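Local coordinates for thermotoga maritima TmcAL (Thermotoga maritima, PDB 5Y0T), which belongs to the HIGH nucleotidyl transferase family of the HUP clan, with a Rossmann-like alpha/beta fold, and binds adenosine-5'-rp-alpha-thio-triphosphate, at residues 1-6 / 93-98; 80-85 / 173-178; 86-91 / 180-185; 335-340 / 355-360. All blocks are in the same frame, centred on the assembly; numbering follows the deposited sequence.

Interaction 1 of 4, residues 1-6 / 93-98; sequences MKVLGV and TGVVTD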
loop_
_atom_site.group_PDB
_atom_site.type_symbol
_atom_site.label_atom_id
_atom_site.label_comp_id
_atom_site.label_asym_id
_atom_site.label_seq_id
_atom_site.Cartn_x
_atom_site.Cartn_y
_atom_site.Cartn_z
ATOM N N MET A 1 8.494 27.051 -40.204
ATOM C CA MET A 1 7.858 25.780 -40.529
ATOM C C MET A 1 6.801 25.386 -39.504
ATOM O O MET A 1 6.786 25.903 -38.391
ATOM C CB MET A 1 8.893 24.680 -40.605
ATOM C CG MET A 1 9.537 24.427 -39.283
ATOM S SD MET A 1 9.938 22.688 -39.059
ATOM C CE MET A 1 10.788 22.851 -37.540
ATOM N N LYS A 2 5.948 24.438 -39.872
ATOM C CA LYS A 2 4.849 24.035 -39.003
ATOM C C LYS A 2 5.066 22.684 -38.319
ATOM O O LYS A 2 5.482 21.707 -38.958
ATOM C CB LYS A 2 3.544 23.998 -39.799
ATOM C CG LYS A 2 3.026 25.367 -40.231
ATOM C CD LYS A 2 1.625 25.255 -40.832
ATOM C CE LYS A 2 1.081 26.601 -41.258
ATOM N NZ LYS A 2 -0.329 26.488 -41.743
ATOM N N VAL A 3 4.744 22.634 -37.025
ATOM C CA VAL A 3 4.801 21.400 -36.255
ATOM C C VAL A 3 3.492 21.176 -35.523
ATOM O O VAL A 3 3.066 21.996 -34.709
ATOM C CB VAL A 3 5.954 21.400 -35.227
ATOM C CG1 VAL A 3 5.904 20.122 -34.381
ATOM C CG2 VAL A 3 7.305 21.528 -35.946
ATOM N N LEU A 4 2.856 20.054 -35.828
ATOM C CA LEU A 4 1.599 19.676 -35.203
ATOM C C LEU A 4 1.825 19.004 -33.856
ATOM O O LEU A 4 2.583 18.035 -33.785
ATOM C CB LEU A 4 0.843 18.711 -36.108
ATOM C CG LEU A 4 -0.411 18.062 -35.526
ATOM C CD1 LEU A 4 -1.460 19.155 -35.224
ATOM C CD2 LEU A 4 -0.942 17.012 -36.502
ATOM N N GLY A 5 1.228 19.539 -32.791
ATOM C CA GLY A 5 1.147 18.815 -31.523
ATOM C C GLY A 5 -0.239 18.204 -31.337
ATOM O O GLY A 5 -1.254 18.824 -31.703
ATOM N N VAL A 6 -0.300 17.044 -30.690
ATOM C CA VAL A 6 -1.575 16.432 -30.329
ATOM C C VAL A 6 -1.466 15.882 -28.904
ATOM O O VAL A 6 -0.400 15.405 -28.478
ATOM C CB VAL A 6 -2.023 15.316 -31.318
ATOM C CG1 VAL A 6 -2.259 15.899 -32.741
ATOM C CG2 VAL A 6 -1.020 14.152 -31.384
ATOM N N THR A 93 8.528 22.332 -25.962
ATOM C CA THR A 93 9.358 21.747 -27.012
ATOM C C THR A 93 10.061 22.835 -27.798
ATOM O O THR A 93 11.121 22.596 -28.381
ATOM C CB THR A 93 8.541 20.926 -28.013
ATOM O OG1 THR A 93 7.609 21.803 -28.662
ATOM C CG2 THR A 93 7.777 19.780 -27.300
ATOM N N GLY A 94 9.439 24.015 -27.833
ATOM C CA GLY A 94 9.974 25.158 -28.550
ATOM C C GLY A 94 9.684 25.122 -30.041
ATOM O O GLY A 94 10.139 26.006 -30.778
ATOM N N VAL A 95 9.087 24.030 -30.513
ATOM C CA VAL A 95 8.804 23.885 -31.950
ATOM C C VAL A 95 7.342 23.742 -32.404
ATOM O O VAL A 95 7.037 23.889 -33.593
ATOM C CB VAL A 95 9.571 22.671 -32.508
ATOM C CG1 VAL A 95 11.079 22.844 -32.282
ATOM C CG2 VAL A 95 9.067 21.391 -31.845
ATOM N N VAL A 96 6.434 23.485 -31.474
ATOM C CA VAL A 96 5.057 23.176 -31.851
ATOM C C VAL A 96 4.340 24.460 -32.230
ATOM O O VAL A 96 4.436 25.433 -31.496
ATOM C CB VAL A 96 4.313 22.453 -30.715
ATOM C CG1 VAL A 96 2.796 22.492 -30.959
ATOM C CG2 VAL A 96 4.818 21.005 -30.601
ATOM N N THR A 97 3.779 24.518 -33.447
ATOM C CA THR A 97 3.051 25.713 -33.887
ATOM C C THR A 97 1.526 25.609 -33.921
ATOM O O THR A 97 0.829 26.633 -33.879
ATOM C CB THR A 97 3.513 26.125 -35.295
ATOM O OG1 THR A 97 3.257 25.051 -36.205
ATOM C CG2 THR A 97 5.009 26.441 -35.290
ATOM N N ASP A 98 1.022 24.376 -33.941
ATOM C CA ASP A 98 -0.388 24.083 -34.143
ATOM C C ASP A 98 -0.795 22.889 -33.313
ATOM O O ASP A 98 -0.100 21.881 -33.289
ATOM C CB ASP A 98 -0.718 23.770 -35.611
ATOM C CG ASP A 98 -0.533 24.954 -36.535
ATOM O OD1 ASP A 98 0.599 25.155 -37.028
ATOM O OD2 ASP A 98 -1.531 25.665 -36.794
HETATM O O HOH W 1 8.401 25.152 -35.428
#

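Interaction 2 of 4, residues 80-85 / 173-178; sequences GGFAFG and VEYIHS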
loop_
_atom_site.group_PDB
_atom_site.type_symbol
_atom_site.label_atom_id
_atom_site.label_comp_id
_atom_site.label_asym_id
_atom_site.label_seq_id
_atom_site.Cartn_x
_atom_site.Cartn_y
_atom_site.Cartn_z
ATOM N N GLY A 80 -8.780 20.377 -16.247
ATOM C CA GLY A 80 -7.980 21.582 -16.063
ATOM C C GLY A 80 -6.491 21.290 -15.901
ATOM O O GLY A 80 -5.641 21.862 -16.599
ATOM N N GLY A 81 -6.165 20.393 -14.976
ATOM C CA GLY A 81 -4.778 20.047 -14.735
ATOM C C GLY A 81 -4.162 19.270 -15.882
ATOM O O GLY A 81 -2.999 19.478 -16.235
ATOM N N PHE A 82 -4.943 18.354 -16.448
ATOM C CA PHE A 82 -4.507 17.538 -17.584
ATOM C C PHE A 82 -4.116 18.449 -18.752
ATOM O O PHE A 82 -3.023 18.331 -19.338
ATOM C CB PHE A 82 -5.642 16.571 -17.969
ATOM C CG PHE A 82 -5.382 15.750 -19.207
ATOM C CD1 PHE A 82 -5.717 16.236 -20.469
ATOM C CD2 PHE A 82 -4.861 14.471 -19.107
ATOM C CE1 PHE A 82 -5.515 15.463 -21.612
ATOM C CE2 PHE A 82 -4.643 13.691 -20.259
ATOM C CZ PHE A 82 -4.978 14.195 -21.508
ATOM N N ALA A 83 -5.008 19.376 -19.066
ATOM C CA ALA A 83 -4.791 20.289 -20.176
ATOM C C ALA A 83 -3.575 21.159 -19.917
ATOM O O ALA A 83 -2.782 21.419 -20.814
ATOM C CB ALA A 83 -6.028 21.160 -20.406
ATOM N N PHE A 84 -3.429 21.606 -18.678
ATOM C CA PHE A 84 -2.357 22.535 -18.361
ATOM C C PHE A 84 -1.006 21.867 -18.547
ATOM O O PHE A 84 -0.094 22.453 -19.124
ATOM C CB PHE A 84 -2.484 23.055 -16.936
ATOM C CG PHE A 84 -1.342 23.944 -16.519
ATOM C CD1 PHE A 84 -1.242 25.240 -17.012
ATOM C CD2 PHE A 84 -0.379 23.486 -15.621
ATOM C CE1 PHE A 84 -0.194 26.077 -16.624
ATOM C CE2 PHE A 84 0.672 24.311 -15.224
ATOM C CZ PHE A 84 0.763 25.607 -15.721
ATOM N N GLY A 85 -0.884 20.643 -18.041
ATOM C CA GLY A 85 0.335 19.875 -18.220
ATOM C C GLY A 85 0.631 19.616 -19.686
ATOM O O GLY A 85 1.752 19.775 -20.138
ATOM N N VAL A 173 -11.450 23.929 -24.339
ATOM C CA VAL A 173 -11.409 25.238 -23.703
ATOM C C VAL A 173 -10.235 25.282 -22.737
ATOM O O VAL A 173 -9.507 26.272 -22.675
ATOM C CB VAL A 173 -12.751 25.549 -22.967
ATOM C CG1 VAL A 173 -12.583 26.666 -21.942
ATOM C CG2 VAL A 173 -13.820 25.904 -23.991
ATOM N N GLU A 174 -10.023 24.192 -22.008
ATOM C CA GLU A 174 -8.925 24.161 -21.049
ATOM C C GLU A 174 -7.556 24.188 -21.742
ATOM O O GLU A 174 -6.630 24.794 -21.211
ATOM C CB GLU A 174 -9.021 22.937 -20.144
ATOM C CG GLU A 174 -10.310 22.869 -19.282
ATOM C CD GLU A 174 -10.324 23.835 -18.102
ATOM O OE1 GLU A 174 -9.440 24.705 -18.010
ATOM O OE2 GLU A 174 -11.238 23.725 -17.254
ATOM N N TYR A 175 -7.412 23.545 -22.908
ATOM C CA TYR A 175 -6.130 23.647 -23.650
ATOM C C TYR A 175 -5.846 25.100 -24.017
ATOM O O TYR A 175 -4.722 25.593 -23.875
ATOM C CB TYR A 175 -6.114 22.828 -24.958
ATOM C CG TYR A 175 -6.282 21.331 -24.831
ATOM C CD1 TYR A 175 -5.619 20.611 -23.852
ATOM C CD2 TYR A 175 -7.119 20.634 -25.717
ATOM C CE1 TYR A 175 -5.782 19.244 -23.739
ATOM C CE2 TYR A 175 -7.289 19.246 -25.609
ATOM C CZ TYR A 175 -6.622 18.566 -24.621
ATOM O OH TYR A 175 -6.793 17.212 -24.492
ATOM N N ILE A 176 -6.868 25.769 -24.543
ATOM C CA ILE A 176 -6.708 27.124 -25.021
ATOM C C ILE A 176 -6.455 28.061 -23.846
ATOM O O ILE A 176 -5.587 28.934 -23.903
ATOM C CB ILE A 176 -7.956 27.577 -25.825
ATOM C CG1 ILE A 176 -8.105 26.728 -27.098
ATOM C CG2 ILE A 176 -7.857 29.049 -26.197
ATOM C CD1 ILE A 176 -9.488 26.801 -27.737
ATOM N N HIS A 177 -7.215 27.871 -22.776
ATOM C CA HIS A 177 -7.026 28.665 -21.568
ATOM C C HIS A 177 -5.605 28.511 -21.049
ATOM O O HIS A 177 -4.961 29.504 -20.717
ATOM C CB HIS A 177 -8.030 28.262 -20.493
ATOM C CG HIS A 177 -7.937 29.084 -19.246
ATOM N ND1 HIS A 177 -8.442 28.658 -18.038
ATOM C CD2 HIS A 177 -7.389 30.301 -19.016
ATOM C CE1 HIS A 177 -8.212 29.577 -17.116
ATOM N NE2 HIS A 177 -7.577 30.588 -17.684
ATOM N N SER A 178 -5.110 27.272 -20.997
ATOM C CA SER A 178 -3.728 26.998 -20.587
ATOM C C SER A 178 -2.706 27.726 -21.457
ATOM O O SER A 178 -1.752 28.321 -20.951
ATOM C CB SER A 178 -3.451 25.491 -20.621
ATOM O OG SER A 178 -4.151 24.847 -19.562
HETATM O O HOH W 2 -6.763 24.732 -17.434
#

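Interaction 3 of 4, residues 86-91 / 180-185; sequences AVCVLD and LKIGSN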
loop_
_atom_site.group_PDB
_atom_site.type_symbol
_atom_site.label_atom_id
_atom_site.label_comp_id
_atom_site.label_asym_id
_atom_site.label_seq_id
_atom_site.Cartn_x
_atom_site.Cartn_y
_atom_site.Cartn_z
ATOM N N ALA A 86 -0.386 19.218 -20.439
ATOM C CA ALA A 86 -0.191 18.864 -21.827
ATOM C C ALA A 86 0.262 20.041 -22.686
ATOM O O ALA A 86 1.165 19.908 -23.511
ATOM C CB ALA A 86 -1.488 18.265 -22.390
ATOM N N VAL A 87 -0.377 21.194 -22.511
ATOM C CA VAL A 87 0.007 22.388 -23.268
ATOM C C VAL A 87 1.407 22.864 -22.820
ATOM O O VAL A 87 2.219 23.300 -23.638
ATOM C CB VAL A 87 -1.060 23.510 -23.106
ATOM C CG1 VAL A 87 -0.595 24.838 -23.698
ATOM C CG2 VAL A 87 -2.377 23.079 -23.762
ATOM N N CYS A 88 1.720 22.753 -21.531
ATOM C CA CYS A 88 3.067 23.147 -21.092
ATOM C C CYS A 88 4.158 22.306 -21.775
ATOM O O CYS A 88 5.185 22.844 -22.192
ATOM C CB CYS A 88 3.218 23.028 -19.570
ATOM S SG CYS A 88 2.465 24.348 -18.617
ATOM N N VAL A 89 3.931 21.002 -21.889
ATOM C CA VAL A 89 4.905 20.123 -22.527
ATOM C C VAL A 89 5.041 20.478 -24.011
ATOM O O VAL A 89 6.150 20.624 -24.525
ATOM C CB VAL A 89 4.518 18.629 -22.426
ATOM C CG1 VAL A 89 5.457 17.780 -23.276
ATOM C CG2 VAL A 89 4.548 18.119 -20.956
ATOM N N LEU A 90 3.915 20.579 -24.707
ATOM C CA LEU A 90 3.973 20.949 -26.124
ATOM C C LEU A 90 4.655 22.301 -26.330
ATOM O O LEU A 90 5.553 22.433 -27.163
ATOM C CB LEU A 90 2.565 20.969 -26.721
ATOM C CG LEU A 90 1.974 19.562 -26.806
ATOM C CD1 LEU A 90 0.564 19.580 -27.412
ATOM C CD2 LEU A 90 2.887 18.630 -27.610
ATOM N N ASP A 91 4.225 23.307 -25.577
ATOM C CA ASP A 91 4.843 24.616 -25.685
ATOM C C ASP A 91 6.350 24.571 -25.355
ATOM O O ASP A 91 7.140 25.294 -25.951
ATOM C CB ASP A 91 4.138 25.610 -24.768
ATOM C CG ASP A 91 4.747 26.994 -24.847
ATOM O OD1 ASP A 91 4.443 27.708 -25.820
ATOM O OD2 ASP A 91 5.524 27.350 -23.939
ATOM N N LEU A 180 -3.178 30.438 -23.136
ATOM C CA LEU A 180 -3.278 31.858 -22.788
ATOM C C LEU A 180 -2.509 32.127 -21.502
ATOM O O LEU A 180 -1.714 33.071 -21.427
ATOM C CB LEU A 180 -4.747 32.293 -22.635
ATOM C CG LEU A 180 -5.528 32.391 -23.949
ATOM C CD1 LEU A 180 -7.016 32.725 -23.715
ATOM C CD2 LEU A 180 -4.873 33.434 -24.840
ATOM N N LYS A 181 -2.724 31.286 -20.494
ATOM C CA LYS A 181 -2.040 31.490 -19.212
ATOM C C LYS A 181 -0.525 31.492 -19.347
ATOM O O LYS A 181 0.154 32.300 -18.712
ATOM C CB LYS A 181 -2.446 30.426 -18.187
ATOM C CG LYS A 181 -3.891 30.507 -17.751
ATOM C CD LYS A 181 -4.073 29.910 -16.364
ATOM C CE LYS A 181 -3.225 28.664 -16.183
ATOM N NZ LYS A 181 -3.597 27.910 -14.956
ATOM N N ILE A 182 0.023 30.582 -20.142
ATOM C CA ILE A 182 1.471 30.522 -20.237
ATOM C C ILE A 182 2.024 31.377 -21.365
ATOM O O ILE A 182 3.227 31.387 -21.598
ATOM C CB ILE A 182 1.982 29.057 -20.395
ATOM C CG1 ILE A 182 1.588 28.450 -21.744
ATOM C CG2 ILE A 182 1.472 28.203 -19.234
ATOM C CD1 ILE A 182 2.235 27.054 -21.982
ATOM N N GLY A 183 1.158 32.109 -22.060
ATOM C CA GLY A 183 1.633 33.016 -23.092
ATOM C C GLY A 183 2.077 32.311 -24.360
ATOM O O GLY A 183 2.907 32.816 -25.096
ATOM N N SER A 184 1.502 31.148 -24.642
ATOM C CA SER A 184 1.892 30.388 -25.824
ATOM C C SER A 184 1.322 30.987 -27.118
ATOM O O SER A 184 0.228 31.541 -27.125
ATOM C CB SER A 184 1.434 28.936 -25.683
ATOM O OG SER A 184 1.569 28.241 -26.910
ATOM N N ASN A 185 2.074 30.863 -28.209
ATOM C CA ASN A 185 1.617 31.317 -29.525
ATOM C C ASN A 185 0.994 30.204 -30.368
ATOM O O ASN A 185 0.694 30.393 -31.552
ATOM C CB ASN A 185 2.775 31.965 -30.290
ATOM C CG ASN A 185 3.047 33.381 -29.821
ATOM O OD1 ASN A 185 2.192 34.006 -29.191
ATOM N ND2 ASN A 185 4.232 33.897 -30.129
#

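Interaction 4 of 4, residues 335-340 / 355-360; sequences QYIRIL and KKAKLP. With EDO (1,2-ethanediol), chain G.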
loop_
_atom_site.group_PDB
_atom_site.type_symbol
_atom_site.label_atom_id
_atom_site.label_comp_id
_atom_site.label_asym_id
_atom_site.label_seq_id
_atom_site.Cartn_x
_atom_site.Cartn_y
_atom_site.Cartn_z
ATOM N N GLN A 335 8.568 19.826 -15.364
ATOM C CA GLN A 335 9.937 20.305 -15.319
ATOM C C GLN A 335 10.842 19.612 -16.345
ATOM O O GLN A 335 12.032 19.900 -16.409
ATOM C CB GLN A 335 10.494 20.146 -13.896
ATOM C CG GLN A 335 9.696 20.962 -12.857
ATOM C CD GLN A 335 9.690 22.456 -13.167
ATOM O OE1 GLN A 335 10.742 23.077 -13.239
ATOM N NE2 GLN A 335 8.494 23.037 -13.349
ATOM N N TYR A 336 10.292 18.698 -17.150
ATOM C CA TYR A 336 11.123 17.994 -18.138
ATOM C C TYR A 336 10.262 17.537 -19.308
ATOM O O TYR A 336 9.035 17.422 -19.197
ATOM C CB TYR A 336 11.833 16.751 -17.516
ATOM C CG TYR A 336 10.846 15.880 -16.764
ATOM C CD1 TYR A 336 10.079 14.922 -17.420
ATOM C CD2 TYR A 336 10.630 16.069 -15.402
ATOM C CE1 TYR A 336 9.135 14.164 -16.734
ATOM C CE2 TYR A 336 9.696 15.319 -14.716
ATOM C CZ TYR A 336 8.962 14.365 -15.368
ATOM O OH TYR A 336 8.020 13.642 -14.651
ATOM N N ILE A 337 10.920 17.268 -20.419
ATOM C CA ILE A 337 10.273 16.634 -21.547
ATOM C C ILE A 337 10.782 15.200 -21.641
ATOM O O ILE A 337 11.955 14.982 -21.935
ATOM C CB ILE A 337 10.566 17.379 -22.862
ATOM C CG1 ILE A 337 9.975 18.797 -22.803
ATOM C CG2 ILE A 337 9.960 16.605 -24.027
ATOM C CD1 ILE A 337 10.589 19.774 -23.822
ATOM N N ARG A 338 9.902 14.230 -21.404
ATOM C CA ARG A 338 10.296 12.817 -21.463
ATOM C C ARG A 338 10.022 12.267 -22.865
ATOM O O ARG A 338 8.892 12.298 -23.315
ATOM C CB ARG A 338 9.535 11.985 -20.410
ATOM C CG ARG A 338 9.702 10.449 -20.572
ATOM C CD ARG A 338 11.015 9.940 -19.958
ATOM N NE ARG A 338 11.176 8.490 -20.150
ATOM C CZ ARG A 338 10.643 7.575 -19.346
ATOM N NH1 ARG A 338 9.940 7.956 -18.280
ATOM N NH2 ARG A 338 10.837 6.282 -19.586
ATOM N N ILE A 339 11.049 11.753 -23.537
ATOM C CA ILE A 339 10.878 11.158 -24.863
ATOM C C ILE A 339 10.562 9.680 -24.707
ATOM O O ILE A 339 11.386 8.943 -24.180
ATOM C CB ILE A 339 12.153 11.270 -25.736
ATOM C CG1 ILE A 339 12.683 12.709 -25.815
ATOM C CG2 ILE A 339 11.922 10.639 -27.123
ATOM C CD1 ILE A 339 11.694 13.720 -26.267
ATOM N N LEU A 340 9.358 9.257 -25.095
ATOM C CA LEU A 340 9.023 7.833 -25.095
ATOM C C LEU A 340 9.384 7.130 -26.398
ATOM O O LEU A 340 9.549 5.911 -26.416
ATOM C CB LEU A 340 7.535 7.629 -24.806
ATOM C CG LEU A 340 7.070 8.011 -23.400
ATOM C CD1 LEU A 340 5.575 7.823 -23.338
ATOM C CD2 LEU A 340 7.790 7.181 -22.285
ATOM N N LYS A 355 17.860 22.285 -29.410
ATOM C CA LYS A 355 18.288 23.680 -29.468
ATOM C C LYS A 355 17.233 24.633 -28.903
ATOM O O LYS A 355 17.570 25.649 -28.297
ATOM C CB LYS A 355 18.625 24.094 -30.905
ATOM C CG LYS A 355 19.753 23.277 -31.553
ATOM C CD LYS A 355 19.958 23.711 -33.008
ATOM C CE LYS A 355 21.114 22.970 -33.686
ATOM N NZ LYS A 355 20.804 21.539 -33.988
ATOM N N LYS A 356 15.963 24.357 -29.182
ATOM C CA LYS A 356 14.909 25.329 -28.862
ATOM C C LYS A 356 14.069 25.070 -27.604
ATOM O O LYS A 356 13.295 25.941 -27.192
ATOM C CB LYS A 356 13.962 25.433 -30.064
ATOM C CG LYS A 356 14.640 25.924 -31.338
ATOM C CD LYS A 356 13.610 26.326 -32.389
ATOM C CE LYS A 356 14.256 27.027 -33.586
ATOM N NZ LYS A 356 15.030 28.246 -33.191
ATOM N N ALA A 357 14.227 23.908 -26.975
ATOM C CA ALA A 357 13.295 23.533 -25.907
ATOM C C ALA A 357 13.516 24.372 -24.657
ATOM O O ALA A 357 14.623 24.832 -24.408
ATOM C CB ALA A 357 13.415 22.068 -25.565
ATOM N N LYS A 358 12.444 24.588 -23.898
ATOM C CA LYS A 358 12.504 25.384 -22.675
ATOM C C LYS A 358 12.561 24.512 -21.428
ATOM O O LYS A 358 12.593 25.037 -20.327
ATOM C CB LYS A 358 11.289 26.325 -22.577
ATOM C CG LYS A 358 10.940 27.079 -23.867
ATOM C CD LYS A 358 9.523 27.675 -23.782
ATOM C CE LYS A 358 9.056 28.218 -25.127
ATOM N NZ LYS A 358 7.886 29.128 -24.964
ATOM N N LEU A 359 12.516 23.190 -21.609
ATOM C CA LEU A 359 12.668 22.236 -20.507
ATOM C C LEU A 359 13.735 21.223 -20.892
ATOM O O LEU A 359 13.907 20.951 -22.077
ATOM C CB LEU A 359 11.350 21.504 -20.204
ATOM C CG LEU A 359 10.165 22.295 -19.637
ATOM C CD1 LEU A 359 8.924 21.408 -19.555
ATOM C CD2 LEU A 359 10.538 22.836 -18.261
ATOM N N PRO A 360 14.439 20.648 -19.898
ATOM C CA PRO A 360 15.440 19.603 -20.155
ATOM C C PRO A 360 14.800 18.401 -20.837
ATOM O O PRO A 360 13.692 18.017 -20.473
ATOM C CB PRO A 360 15.938 19.226 -18.748
ATOM C CG PRO A 360 15.607 20.399 -17.903
ATOM C CD PRO A 360 14.324 20.949 -18.461
HETATM C C1 EDO G . 10.492 25.255 -15.571
HETATM O O1 EDO G . 11.614 26.156 -15.632
HETATM C C2 EDO G . 9.204 26.045 -15.327
HETATM O O2 EDO G . 8.974 26.181 -13.904
#

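Interaction 1 of 4, residues 1-6 / 93-98
Thr97 stands in for main chain at the place where strand 98-103 joins strand 3-8. Its CB points toward segment 1-6, and from there the side chain forks. The methyl branch, Thr97 CG2, lies anti to the carbonyl carbon and ends 3.6 Å from Met1 O. The hydroxyl branch occupies the crowded position between the backbone N and the carbonyl carbon (chi1 60°), which brings Thr97 OG1 to 3.0 Å from Val3 N, whose N-H it accepts at an angle of 156°. Thr97 OG1 also donates to the anti lone pair of Asp98 OD1 at 2.8 Å, so its rotation is fixed from two directions; the aliphatic part of Lys2 passes across it at about a right angle.

Past this bond the contact becomes parallel strand pairing of a Rossmann-like sheet, with Leu4 bridged to Asp98. Its irregularity is a doubled acceptor, for Val3 O is gripped twice: by Thr97 N at 2.9 Å, in the carbonyl plane, and by Asp98 N at 3.2 Å, from 29° above it. Gly5 N then meets Asp98 O at 2.7 Å, almost along the C=O axis. On the N-terminal side of Thr97, the isopropyl group of Val3 covers Val95 O, with Val3 CB 3.2 Å from Val95 O and Val3 CG1 beside Val96 CG2. A water also reaches this carbonyl, donating to Val95 O at 2.6 Å and weakly to Met1 O. The Asp98 carboxylate is held chiefly by strand 187-192, with OD2 bonded to His189 and OD1 salt-bridged to Arg187.

Interaction 2 of 4, residues 80-85 / 173-178
Apolar contact comes first where helix 79-92 crosses helix 167-182. The axes of 80-85 and 173-178 approach to 8.2 Å with a signed crossing angle of -50°, and Ala83 points toward the other helix. Ala83 CB lies 3.5 Å from Glu174 CB and is equally close to Tyr175 CD1, so one small side chain serves two neighbours on the other helix.

Aromatic contact follows along the flank. Phe82 and Tyr175 run side by side, pointing the same way, and they meet without stacking: Tyr175 OH lies in the plane of the Phe82 ring, at its edge, 3.6 Å from Phe82 CE1. The Phe82 side chain lies about 5 Å from the bound adenosine-5'-rp-alpha-thio-triphosphate, which puts this helix pair beside the nucleotide pocket of the HUP fold. Gly80 and Phe84 on one helix, Glu174 and Ser178 on the other, are spaced four residues apart, and the angle is consistent with ridges-into-grooves packing of such rows.

Polar contacts fill the remaining corner. Ser178 OG donates back to Glu174 O in its own helix at 3.0 Å, and this holds the hydroxyl against the neighbouring helix, where Ser178 OG sits 3.2 Å from Phe84 CA and in plane at the edge of the Phe84 ring. Glu174 bends at chi2 (-75°) and lays its carboxylate along Gly80, with Glu174 CD 3.8 Å from Gly80 CA. A water donates to Glu174 OE1 at 2.7 Å and also to Gly80 O, while Glu174 OE2 forms a salt bridge with Arg143.

Interaction 3 of 4, residues 86-91 / 180-185
A Schellman motif ends helix 167-182 here: Gly183 leaves the helix with positive phi, and Gly183 N bonds back to Leu180 O at 3.1 Å. The residue before that turn, Ile182, and the one after it, Ser184, both direct their side chains at helix 79-92.

The apolar part is built on Ile182, with Val87 as its buried partner. Ile182 CG1 takes the crowded position between backbone N and carbonyl carbon (chi1 68°), and the extended chain beyond drives CD1 between two residues one turn apart. Ile182 CD1 lies 4.0 Å from Val87 CG1, at the buried end, and 3.7 Å from Asp91 CB, meeting the aspartate tip to tip. Even so the backbones stay well apart, with 7.6 Å from Cys88 CA to Ile182 CA, so side chains alone span the gap.

The outer parts are only partly exposed, and each is thinner. In one, Ile182 CG2 rests 4.0 Å from Cys88 SG. The other is a single polar link, drawn out by Asp91, whose CG is anti to its backbone N (chi1 -180°). The second carboxylate oxygen, Asp91 OD2, is salt-bridged to Lys358, which would probably steady the negative charge. Ser184 OG is engaged twice, since Ile186 N also bonds to it. Ser184 OG donates to Asp91 OD1, 3.1 Å away, approaching from 37° above the carboxylate plane.

Interaction 4 of 4, residues 335-340 / 355-360
A buried carbonyl oxygen without a hydrogen-bond partner is the oddity of this contact: Gln335 O lies covered by the ring of Pro360, with Pro360 CD 3.3 Å from Gln335 O. Two residues on, the backbone pairing is nearly ideal. Ile337 N donates to Pro360 O at 2.9 Å with an N-H...O angle of 176°, almost along the C=O axis. This bond opens the parallel pairing of strand 337-343 with strand 361-362, the two strands of a beta-alpha-beta crossover made through helix 346-356.

Leu359 and Ile337 carry the apolar contact about equally. Their side chains cross at about a right angle, with Leu359 CB 4.0 Å from Ile337 CG1. Leu359 CD1 leans on Tyr336 N, and Leu359 CD2 touches Gln335 C at 3.8 Å. Farther along, Ile337 CD1 rests 4.0 Å from Ala357 CB, just past the helix end. Tyr336 OH bonds Asp391.

Leu359 CD2 also lies 3.6 Å from C1 of a 1,2-ethanediol, probably from the crystallisation liquor. Gln335 NE2 donates to O2 of this diol at 3.2 Å and also bonds Gly333 O, while OE1 accepts from Asp380 N. Because a proline nitrogen has no hydrogen to give, Pro360 offers Gln335 O only C-H groups. The slightly positive CD probably compensates that oxygen a little, and the Pro360 carbonyl supplies the strand-like bond that its nitrogen cannot, ahead of the bonds to Val362.

How the interactions relate
From the N terminus, strand 3-8 is met again after 86 intervening residues, when the loop past helix 79-92 closes interaction 1. That helix has by then supplied the first halves of interactions 2 and 3, whose loops close only at helix 167-182; all three contacts therefore cross along the chain, and none nests within another. Interactions 2 and 3 are successive levels of one helix pair, 9 Å between centres, while Leu90 packs against Val96 and Gly5 to tie that pair to the sheet. Interaction 4 comes later, in series, closing only 14 residues. It joins the same sheet, touching interaction 1 through Ala357 and Thr93, and Lys358 reaches interaction 3 by its salt bridge.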